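PDB 3LQC: DNA repair protein XRCC1 from Homo sapiens, which acts as a scaffold in DNA single-strand break repair, assembling repair protein complexes and binding poly-ADP-ribose chains, notably on auto-modified PARP1, whose activity it limits. Local coordinates for residues Ser13-Ser17 / Thr18-Glu22; Ser95-Glu98 / Ser99-Gly102; Arg109-Gly112 / Pro113-Val117. All coordinates share one frame; numbering follows the deposited sequence.

Interaction 1 of 3, residues Ser13-Ser17 / Thr18-Glu22; sequences SSQDS and THCAE
Helix 17-25 of the N-terminal domain of XRCC1 begins with Asp16 as its N-cap: carboxylate oxygen OD1 of Asp16 accepts the backbone N-H of His19 at 3.1 Å, in the usual place of a capping bond. The same oxygen also takes ND1 of the His19 ring, with Asp16 OD1 and His19 ND1 3.0 Å apart. These two donors reach OD1 from opposite faces of the carboxylate; the ring nitrogen lies on the syn side, and the carboxylate and imidazole planes are turned 45° against each other. Asp16 has its CG between the backbone N and the carbonyl carbon (chi1 67°), which carries the carboxylate over the first turn, where the N-H groups of that turn and the helix dipole would be expected to favour its negative charge. Regular helical bonding starts at once: Cys20 N donates to Asp16 O at 2.8 Å, almost straight, and Ala21 N to Ser17 O at 2.9 Å.

The Gln15 side chain runs along the same turn, past His19 and Cys20. Its CB rests on His19 CB at 3.6 Å, its CD passes Cys20 CA at 3.7 Å, and its OE1 accepts from Asn23 ND2 further along the helix. Were Gln15 replaced by an alanine, Asn23 would probably be left without this acceptor, and the turn would lose the cover over Cys20.

Cys20, disulfide-bonded to Cys12, ties the helix back to strand 7-12, while Ser17 OG pairs with Glu53. The whole is a helix N-cap by an aspartate, reinforced by a His-carboxylate hydrogen bond.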
loop_
_atom_site.group_PDB
_atom_site.type_symbol
_atom_site.label_atom_id
_atom_site.label_comp_id
_atom_site.label_asym_id
_atom_site.label_seq_id
_atom_site.Cartn_x
_atom_site.Cartn_y
_atom_site.Cartn_z
ATOM N N SER A 13 -17.218 33.812 -0.638
ATOM C CA SER A 13 -18.334 34.588 -1.149
ATOM C C SER A 13 -18.175 35.009 -2.596
ATOM O O SER A 13 -18.788 34.422 -3.490
ATOM C CB SER A 13 -18.596 35.785 -0.253
ATOM O OG SER A 13 -19.043 35.321 1.009
ATOM N N SER A 14 -17.362 36.025 -2.838
ATOM C CA SER A 14 -17.199 36.512 -4.201
ATOM C C SER A 14 -15.907 35.976 -4.790
ATOM O O SER A 14 -15.080 36.724 -5.329
ATOM C CB SER A 14 -17.246 38.039 -4.246
ATOM O OG SER A 14 -18.530 38.492 -3.854
ATOM N N GLN A 15 -15.745 34.664 -4.669
ATOM C CA GLN A 15 -14.563 33.987 -5.161
ATOM C C GLN A 15 -14.867 32.520 -5.399
ATOM O O GLN A 15 -15.688 31.930 -4.695
ATOM C CB GLN A 15 -13.407 34.139 -4.169
ATOM C CG GLN A 15 -13.822 34.083 -2.717
ATOM C CD GLN A 15 -12.695 34.446 -1.767
ATOM O OE1 GLN A 15 -11.538 34.544 -2.167
ATOM N NE2 GLN A 15 -13.032 34.644 -0.501
ATOM N N ASP A 16 -14.221 31.936 -6.404
ATOM C CA ASP A 16 -14.335 30.503 -6.621
ATOM C C ASP A 16 -13.392 29.744 -5.688
ATOM O O ASP A 16 -12.498 30.334 -5.074
ATOM C CB ASP A 16 -14.113 30.127 -8.093
ATOM C CG ASP A 16 -12.688 30.377 -8.570
ATOM O OD1 ASP A 16 -11.895 31.004 -7.839
ATOM O OD2 ASP A 16 -12.363 29.936 -9.698
ATOM N N SER A 17 -13.617 28.442 -5.571
ATOM C CA SER A 17 -12.805 27.573 -4.720
ATOM C C SER A 17 -11.310 27.894 -4.765
ATOM O O SER A 17 -10.659 28.030 -3.729
ATOM C CB SER A 17 -13.014 26.128 -5.143
ATOM O OG SER A 17 -12.710 25.992 -6.516
ATOM N N THR A 18 -10.774 28.011 -5.971
ATOM C CA THR A 18 -9.361 28.323 -6.157
ATOM C C THR A 18 -8.954 29.635 -5.489
ATOM O O THR A 18 -7.937 29.691 -4.800
ATOM C CB THR A 18 -9.001 28.376 -7.645
ATOM O OG1 THR A 18 -9.245 27.093 -8.237
ATOM C CG2 THR A 18 -7.543 28.764 -7.826
ATOM N N HIS A 19 -9.742 30.687 -5.694
ATOM C CA HIS A 19 -9.435 31.995 -5.112
ATOM C C HIS A 19 -9.634 31.981 -3.599
ATOM O O HIS A 19 -8.880 32.591 -2.839
ATOM C CB HIS A 19 -10.321 33.079 -5.735
ATOM C CG HIS A 19 -9.741 33.712 -6.962
ATOM N ND1 HIS A 19 -9.766 33.102 -8.198
ATOM C CD2 HIS A 19 -9.132 34.909 -7.144
ATOM C CE1 HIS A 19 -9.191 33.893 -9.089
ATOM N NE2 HIS A 19 -8.798 34.995 -8.476
ATOM N N CYS A 20 -10.670 31.274 -3.174
ATOM C CA CYS A 20 -10.986 31.149 -1.765
ATOM C C CYS A 20 -9.837 30.467 -1.018
ATOM O O CYS A 20 -9.406 30.930 0.041
ATOM C CB CYS A 20 -12.279 30.364 -1.600
ATOM S SG CYS A 20 -12.956 30.424 0.043
ATOM N N ALA A 21 -9.331 29.377 -1.589
ATOM C CA ALA A 21 -8.191 28.662 -1.009
ATOM C C ALA A 21 -6.937 29.533 -0.917
ATOM O O ALA A 21 -6.327 29.657 0.149
ATOM C CB ALA A 21 -7.899 27.393 -1.800
ATOM N N GLU A 22 -6.555 30.136 -2.038
ATOM C CA GLU A 22 -5.348 30.943 -2.074
ATOM C C GLU A 22 -5.396 31.994 -0.986
ATOM O O GLU A 22 -4.422 32.202 -0.266
ATOM C CB GLU A 22 -5.182 31.599 -3.436
ATOM C CG GLU A 22 -4.057 32.608 -3.495
ATOM C CD GLU A 22 -3.785 33.060 -4.911
ATOM O OE1 GLU A 22 -2.706 33.640 -5.153
ATOM O OE2 GLU A 22 -4.650 32.820 -5.785
#

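Interaction 2 of 3, residues Ser95-Glu98 / Ser99-Gly102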
loop_
_atom_site.group_PDB
_atom_site.type_symbol
_atom_site.label_atom_id
_atom_site.label_comp_id
_atom_site.label_asym_id
_atom_site.label_seq_id
_atom_site.Cartn_x
_atom_site.Cartn_y
_atom_site.Cartn_z
ATOM N N SER A 95 6.790 10.426 2.715
ATOM C CA SER A 95 6.922 9.168 3.431
ATOM C C SER A 95 7.079 9.479 4.905
ATOM O O SER A 95 7.346 10.626 5.275
ATOM C CB SER A 95 8.158 8.414 2.950
ATOM O OG SER A 95 9.319 9.136 3.295
ATOM N N PRO A 96 6.909 8.463 5.760
ATOM C CA PRO A 96 7.197 8.634 7.188
ATOM C C PRO A 96 8.631 9.116 7.436
ATOM O O PRO A 96 8.819 9.998 8.283
ATOM C CB PRO A 96 6.980 7.226 7.750
ATOM C CG PRO A 96 5.936 6.644 6.845
ATOM C CD PRO A 96 6.272 7.166 5.476
ATOM N N SER A 97 9.605 8.559 6.712
ATOM C CA SER A 97 11.003 8.991 6.811
ATOM C C SER A 97 11.114 10.468 6.489
ATOM O O SER A 97 11.667 11.252 7.266
ATOM C CB SER A 97 11.910 8.250 5.812
ATOM O OG SER A 97 11.564 6.897 5.661
ATOM N N GLU A 98 10.605 10.829 5.317
ATOM C CA GLU A 98 10.667 12.203 4.847
ATOM C C GLU A 98 9.973 13.124 5.829
ATOM O O GLU A 98 10.473 14.206 6.125
ATOM C CB GLU A 98 10.020 12.323 3.475
ATOM C CG GLU A 98 10.872 11.786 2.359
ATOM C CD GLU A 98 10.074 11.524 1.105
ATOM O OE1 GLU A 98 8.893 11.133 1.228
ATOM O OE2 GLU A 98 10.630 11.704 0.002
ATOM N N SER A 99 8.823 12.677 6.328
ATOM C CA SER A 99 8.057 13.438 7.301
ATOM C C SER A 99 8.933 13.773 8.486
ATOM O O SER A 99 8.968 14.915 8.926
ATOM C CB SER A 99 6.838 12.650 7.766
ATOM O OG SER A 99 5.914 12.482 6.703
ATOM N N ARG A 100 9.662 12.771 8.978
ATOM C CA ARG A 100 10.540 12.945 10.134
ATOM C C ARG A 100 11.781 13.782 9.824
ATOM O O ARG A 100 12.251 14.537 10.674
ATOM C CB ARG A 100 10.947 11.588 10.724
ATOM C CG ARG A 100 9.854 10.922 11.564
ATOM C CD ARG A 100 10.352 9.673 12.261
ATOM N NE ARG A 100 10.925 8.728 11.311
ATOM C CZ ARG A 100 10.250 7.720 10.760
ATOM N NH1 ARG A 100 8.979 7.517 11.069
ATOM N NH2 ARG A 100 10.854 6.905 9.908
ATOM N N SER A 101 12.311 13.656 8.612
ATOM C CA SER A 101 13.550 14.351 8.258
ATOM C C SER A 101 13.311 15.734 7.653
ATOM O O SER A 101 14.257 16.485 7.425
ATOM C CB SER A 101 14.382 13.511 7.291
ATOM O OG SER A 101 13.780 13.457 6.006
ATOM N N GLY A 102 12.047 16.057 7.391
ATOM C CA GLY A 102 11.678 17.313 6.763
ATOM C C GLY A 102 12.058 17.393 5.295
ATOM O O GLY A 102 12.068 18.474 4.714
#
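Ser95 O is gripped twice by Ser99, whose backbone N and side-chain OG each lie 2.7 Å from it. The amide makes the first i to i+4 bond of helix 96-101, whereas the hydroxyl stands 43° above the carbonyl plane. Ser99 reaches it because its OG sits anti to the carbonyl carbon (chi1 -67°), folded back beside its own backbone N and so facing the preceding turn. Ser99 OG also accepts from Gln134 NE2, so this buried hydroxyl is a link between the helix and the loop beyond strand 125-133.

The next bonds follow in step, Arg100 N to Pro96 O at 3.0 Å and Ser101 N to Ser97 O at 2.8 Å. The Arg100 side chain doubles back at chi3, laying its guanidinium flat over the backbone of the first turn, with Pro96 O 3.6 Å above the plane and over its centre. Its NH2 continues to a salt bridge with an acidic side chain on the chain of another protein. At the far end Gly102 leaves the helix with a positive phi of 71°.

At the start, Ser95 and Glu98 answer each other. Glu98 N donates to Ser95 OG at 2.9 Å, and Glu98 OE1 accepts in return from Ser95 N at 2.7 Å and from Ser95 OG. OE2 of Glu98 meanwhile forms a salt bridge with Arg107, which fixes the carboxylate at both oxygens. This reciprocal serine-glutamate exchange, with a proline at the first helical position, is a capping box.

Interaction 3 of 3, residues Arg109-Gly112 / Pro113-Val117; sequences RMFG and PDKLV
Residues 112-115 form a beta turn, closed by Lys115 N donating to Gly112 O at 2.8 Å with an N-H...O angle of 155°; Leu116 N adds a weak, long bond to the same oxygen. Pro113, its phi restricted by its ring, takes the second position of the turn and directs the chain back toward the end of strand 108-111.

The return brings the Lys115 side chain alongside the strand. Bent at chi2 and chi3, it carries CE to within 3.6 Å of Phe111 CD2, crossing the ring obliquely, and 3.5 Å from Met110 O. Its NZ stops 3.5 Å from Arg109 NH2, the two side chains crossing at about a right angle. Such like charges would repel, but Arg109 is held independently, its NH1 donating to Ser92 O and forming a salt bridge with an acidic side chain on the chain of another protein. Phe111 CE2 sits over one face of the guanidinium of Arg109, 3.8 Å above the plane and offset toward the rim.

On the buried side, Leu116 CD2 packs against Phe111 CB at 4.1 Å. Leu116 also touches Leu88 of strand 85-92 and Val58 of strand 57-63, so it meets one strand of each sheet. The arrangement is that of a beta turn with proline in second position, leading from strand 108-111, outermost within this chain in its antiparallel sheet, to the N-cap of helix 118-121.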
loop_
_atom_site.group_PDB
_atom_site.type_symbol
_atom_site.label_atom_id
_atom_site.label_comp_id
_atom_site.label_asym_id
_atom_site.label_seq_id
_atom_site.Cartn_x
_atom_site.Cartn_y
_atom_site.Cartn_z
ATOM N N ARG A 109 1.550 17.783 -6.886
ATOM C CA ARG A 109 0.956 16.760 -7.737
ATOM C C ARG A 109 -0.299 17.293 -8.415
ATOM O O ARG A 109 -1.115 17.970 -7.784
ATOM C CB ARG A 109 0.646 15.489 -6.940
ATOM C CG ARG A 109 1.855 14.913 -6.230
ATOM C CD ARG A 109 1.503 13.666 -5.443
ATOM N NE ARG A 109 0.984 12.611 -6.300
ATOM C CZ ARG A 109 0.439 11.492 -5.839
ATOM N NH1 ARG A 109 0.352 11.296 -4.534
ATOM N NH2 ARG A 109 -0.017 10.574 -6.680
ATOM N N MET A 110 -0.426 17.001 -9.706
ATOM C CA MET A 110 -1.600 17.357 -10.485
ATOM C C MET A 110 -2.461 16.122 -10.605
ATOM O O MET A 110 -1.947 15.037 -10.852
ATOM C CB MET A 110 -1.190 17.809 -11.888
ATOM C CG MET A 110 0.098 18.637 -11.942
ATOM S SD MET A 110 -0.091 20.295 -11.265
ATOM C CE MET A 110 1.455 21.066 -11.726
ATOM N N PHE A 111 -3.769 16.286 -10.440
ATOM C CA PHE A 111 -4.698 15.167 -10.563
ATOM C C PHE A 111 -5.781 15.477 -11.588
ATOM O O PHE A 111 -6.772 16.131 -11.275
ATOM C CB PHE A 111 -5.320 14.832 -9.202
ATOM C CG PHE A 111 -4.304 14.588 -8.113
ATOM C CD1 PHE A 111 -3.721 15.648 -7.439
ATOM C CD2 PHE A 111 -3.925 13.296 -7.769
ATOM C CE1 PHE A 111 -2.781 15.430 -6.441
ATOM C CE2 PHE A 111 -2.985 13.072 -6.773
ATOM C CZ PHE A 111 -2.413 14.144 -6.105
ATOM N N GLY A 112 -5.581 15.017 -12.817
ATOM C CA GLY A 112 -6.536 15.249 -13.883
ATOM C C GLY A 112 -7.769 14.391 -13.724
ATOM O O GLY A 112 -7.868 13.609 -12.783
ATOM N N PRO A 113 -8.721 14.519 -14.657
ATOM C CA PRO A 113 -9.994 13.801 -14.538
ATOM C C PRO A 113 -9.728 12.339 -14.246
ATOM O O PRO A 113 -10.482 11.655 -13.554
ATOM C CB PRO A 113 -10.605 13.936 -15.938
ATOM C CG PRO A 113 -9.994 15.163 -16.505
ATOM C CD PRO A 113 -8.610 15.261 -15.925
ATOM N N ASP A 114 -8.619 11.875 -14.789
ATOM C CA ASP A 114 -8.258 10.476 -14.745
ATOM C C ASP A 114 -8.030 9.991 -13.321
ATOM O O ASP A 114 -8.319 8.841 -12.988
ATOM C CB ASP A 114 -6.990 10.269 -15.563
ATOM C CG ASP A 114 -6.569 8.832 -15.606
ATOM O OD1 ASP A 114 -7.464 7.960 -15.685
ATOM O OD2 ASP A 114 -5.347 8.576 -15.559
ATOM N N LYS A 115 -7.510 10.880 -12.481
ATOM C CA LYS A 115 -7.059 10.491 -11.150
ATOM C C LYS A 115 -8.055 10.849 -10.050
ATOM O O LYS A 115 -7.808 10.580 -8.877
ATOM C CB LYS A 115 -5.677 11.087 -10.861
ATOM C CG LYS A 115 -4.660 10.793 -11.961
ATOM C CD LYS A 115 -3.300 10.426 -11.390
ATOM C CE LYS A 115 -2.647 11.600 -10.676
ATOM N NZ LYS A 115 -1.572 11.143 -9.735
ATOM N N LEU A 116 -9.177 11.448 -10.438
ATOM C CA LEU A 116 -10.251 11.759 -9.505
ATOM C C LEU A 116 -11.297 10.659 -9.550
ATOM O O LEU A 116 -11.338 9.884 -10.498
ATOM C CB LEU A 116 -10.898 13.096 -9.857
ATOM C CG LEU A 116 -9.977 14.309 -9.794
ATOM C CD1 LEU A 116 -10.740 15.578 -10.121
ATOM C CD2 LEU A 116 -9.352 14.399 -8.422
ATOM N N VAL A 117 -12.125 10.578 -8.512
ATOM C CA VAL A 117 -13.236 9.631 -8.498
ATOM C C VAL A 117 -14.296 10.126 -9.468
ATOM O O VAL A 117 -14.884 11.189 -9.257
ATOM C CB VAL A 117 -13.865 9.511 -7.102
ATOM C CG1 VAL A 117 -14.960 8.443 -7.102
ATOM C CG2 VAL A 117 -12.793 9.197 -6.065
#

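From the N terminus, the three contacts run in series, and none encloses or crosses another. Interaction 1 lies where strand 7-12 gives way to helix 17-25, a helix whose side chains rest on strands 42-49 and 143-150, one from each sheet. Interaction 2 follows strand 85-92 and spans the whole of helix 96-101, on the opposite side of the chain's centre, about 31 Å from interaction 1 between centres. Interaction 3 comes next, closing the turn after strand 108-111; its nearest atoms are about 10 Å from those of interaction 2. Arg100 and Arg109, one in each of these two later contacts, both pair with acidic side chains on the chain of another protein.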